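Local coordinates for putative gdp-fucose protein o-fucosyltransferase 1 (Caenorhabditis elegans, PDB 3ZY2) that is a putative protein O-fucosyltransferase of the GT-B clan, whose GDP-bound pocket lies at the ends of parallel strands, at residues A[215-221]-A[284-290]. Numbering follows the deposited sequence.
Sequences AVHLRND and FVASDKD. With GDP (guanosine-5'-diphosphate), chain C.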
# COMPACT_ATOMS: atom_id res chain seq x y z
N ALA A 215 -13.93 -28.54 22.11
CA ALA A 215 -12.60 -27.92 21.90
C ALA A 215 -12.74 -26.43 22.03
O ALA A 215 -13.70 -25.85 21.48
CB ALA A 215 -12.04 -28.28 20.51
N VAL A 216 -11.79 -25.81 22.72
CA VAL A 216 -11.81 -24.35 22.93
C VAL A 216 -10.49 -23.74 22.52
O VAL A 216 -9.44 -24.34 22.72
CB VAL A 216 -12.16 -23.95 24.40
CG1 VAL A 216 -13.46 -24.60 24.82
CG2 VAL A 216 -11.02 -24.31 25.34
N HIS A 217 -10.57 -22.55 21.94
CA HIS A 217 -9.40 -21.73 21.63
C HIS A 217 -9.29 -20.57 22.60
O HIS A 217 -10.19 -19.73 22.66
CB HIS A 217 -9.47 -21.20 20.19
CG HIS A 217 -8.27 -20.40 19.80
ND1 HIS A 217 -8.33 -19.24 19.06
CD2 HIS A 217 -6.95 -20.60 20.10
CE1 HIS A 217 -7.10 -18.77 18.90
NE2 HIS A 217 -6.25 -19.56 19.52
N LEU A 218 -8.22 -20.57 23.39
CA LEU A 218 -7.96 -19.51 24.36
C LEU A 218 -6.82 -18.66 23.85
O LEU A 218 -5.65 -19.03 23.95
CB LEU A 218 -7.63 -20.11 25.74
CG LEU A 218 -8.66 -21.08 26.32
CD1 LEU A 218 -8.27 -21.52 27.74
CD2 LEU A 218 -10.12 -20.51 26.30
N ARG A 219 -7.18 -17.52 23.26
CA ARG A 219 -6.20 -16.57 22.76
C ARG A 219 -5.99 -15.58 23.89
O ARG A 219 -6.88 -14.80 24.24
CB ARG A 219 -6.78 -15.87 21.51
CG ARG A 219 -5.79 -14.94 20.80
CD ARG A 219 -4.70 -15.67 20.03
NE ARG A 219 -4.10 -14.74 19.07
CZ ARG A 219 -3.06 -13.95 19.33
NH1 ARG A 219 -2.46 -14.00 20.52
NH2 ARG A 219 -2.60 -13.14 18.41
N ASN A 220 -4.81 -15.63 24.51
CA ASN A 220 -4.60 -14.85 25.73
C ASN A 220 -3.19 -14.36 26.04
O ASN A 220 -2.93 -13.98 27.18
CB ASN A 220 -5.19 -15.58 26.96
CG ASN A 220 -4.65 -16.99 27.14
OD1 ASN A 220 -3.53 -17.31 26.74
ND2 ASN A 220 -5.47 -17.84 27.73
N ASP A 221 -2.31 -14.32 25.05
CA ASP A 221 -0.98 -13.72 25.30
C ASP A 221 -1.08 -12.21 25.55
O ASP A 221 -2.12 -11.60 25.32
CB ASP A 221 0.04 -14.09 24.22
CG ASP A 221 -0.15 -13.34 22.91
OD1 ASP A 221 -0.98 -12.41 22.81
OD2 ASP A 221 0.57 -13.69 21.95
N PHE A 284 -10.89 -30.24 25.09
CA PHE A 284 -9.59 -29.96 24.51
C PHE A 284 -9.34 -28.47 24.53
O PHE A 284 -10.22 -27.68 24.15
CB PHE A 284 -9.52 -30.46 23.07
CG PHE A 284 -8.24 -30.09 22.37
CD1 PHE A 284 -7.03 -30.72 22.72
CD2 PHE A 284 -8.24 -29.11 21.39
CE1 PHE A 284 -5.84 -30.40 22.06
CE2 PHE A 284 -7.04 -28.77 20.72
CZ PHE A 284 -5.84 -29.42 21.09
N VAL A 285 -8.14 -28.08 24.94
CA VAL A 285 -7.77 -26.66 24.94
C VAL A 285 -6.56 -26.40 24.04
O VAL A 285 -5.49 -27.02 24.23
CB VAL A 285 -7.38 -26.18 26.36
CG1 VAL A 285 -6.97 -24.68 26.34
CG2 VAL A 285 -8.50 -26.43 27.38
N ALA A 286 -6.73 -25.47 23.11
CA ALA A 286 -5.62 -24.92 22.31
C ALA A 286 -5.40 -23.50 22.80
O ALA A 286 -6.35 -22.74 22.94
CB ALA A 286 -5.96 -24.92 20.82
N SER A 287 -4.15 -23.14 23.10
CA SER A 287 -3.84 -21.79 23.55
C SER A 287 -2.46 -21.37 23.05
O SER A 287 -1.58 -22.20 22.85
CB SER A 287 -3.91 -21.69 25.08
OG SER A 287 -3.73 -20.33 25.48
N ASP A 288 -2.34 -20.06 22.84
CA ASP A 288 -1.07 -19.42 22.57
C ASP A 288 -0.24 -19.16 23.82
O ASP A 288 0.95 -18.84 23.73
CB ASP A 288 -1.28 -18.10 21.82
CG ASP A 288 -2.12 -17.10 22.60
OD1 ASP A 288 -2.89 -17.47 23.51
OD2 ASP A 288 -1.99 -15.90 22.30
N LYS A 289 -0.87 -19.29 24.99
CA LYS A 289 -0.17 -18.97 26.25
C LYS A 289 -0.71 -19.78 27.43
O LYS A 289 -0.09 -20.78 27.83
CB LYS A 289 -0.24 -17.47 26.53
CG LYS A 289 0.70 -17.04 27.67
CD LYS A 289 0.50 -15.61 28.11
CE LYS A 289 1.18 -15.38 29.46
NZ LYS A 289 0.52 -16.12 30.58
N ASP A 290 -1.84 -19.37 27.99
CA ASP A 290 -2.36 -19.96 29.22
C ASP A 290 -3.51 -20.92 28.89
O ASP A 290 -4.64 -20.49 28.60
CB ASP A 290 -2.86 -18.85 30.15
CG ASP A 290 -3.40 -19.37 31.48
OD1 ASP A 290 -3.30 -20.58 31.77
OD2 ASP A 290 -3.92 -18.52 32.25
PB GDP C . -4.71 -13.98 15.40
O1B GDP C . -5.14 -14.95 16.43
O2B GDP C . -5.50 -13.41 14.18
O3B GDP C . -3.22 -13.31 15.66
O3A GDP C . -4.02 -15.38 14.67
PA GDP C . -2.59 -15.43 13.72
O1A GDP C . -2.82 -17.16 13.64
O2A GDP C . -2.41 -14.67 12.64
O5' GDP C . -1.66 -14.88 15.15
C5' GDP C . -1.85 -15.97 15.81
C4' GDP C . -0.90 -16.69 16.44
O4' GDP C . -0.43 -16.89 17.71
C3' GDP C . -1.06 -17.93 15.83
O3' GDP C . -0.34 -18.52 14.36
C2' GDP C . 0.25 -19.40 16.80
O2' GDP C . 1.46 -19.08 16.27
C1' GDP C . -0.14 -18.60 18.04
N9 GDP C . -1.25 -19.10 18.45
C8 GDP C . -2.87 -18.26 18.55
N7 GDP C . -3.31 -19.39 19.01
C5 GDP C . -2.76 -20.52 19.24
C6 GDP C . -2.90 -22.16 19.80
O6 GDP C . -3.99 -22.31 20.09
N1 GDP C . -1.91 -22.57 19.70
C2 GDP C . -0.72 -22.41 19.38
N2 GDP C . 0.09 -22.99 19.38
N3 GDP C . -0.11 -21.07 18.82
C4 GDP C . -1.26 -20.20 18.80
O HOH W 1 -2.47 -15.28 29.60
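Part of the GDP pocket of this GT-B-type protein is formed here at the C-terminal ends of two neighbouring parallel strands. V216 N donates to F284 O (2.8 Å), A286 N to V216 O (3.0 Å) and L218 N to A286 O (2.9 Å). At the last strand pair, S287 OG donates to L218 O (2.8 Å). Past the strands, D288 OD1 accepts from N220 N (2.8 Å). N220 ND2 donates to D290 O, and D290 N donates to N220 OD1 (both 2.9 Å). R219 NH1 forms a salt bridge with D288 OD2 (2.6 Å), which probably helps to hold the guanidinium in place. R219 NE and NH2 reach GDP O1B and O3B, both at 2.8 Å. H217 NE2 donates to GDP N7 (3.0 Å); its ND1 bonds S337. D221 caps the helix 222-229 through W224 N. On one face of the sheet, V216 and L218 pack on helix 264-278, and V285 on helix 293-300. A215, F284 and A286 face helix 315-324 across the sheet.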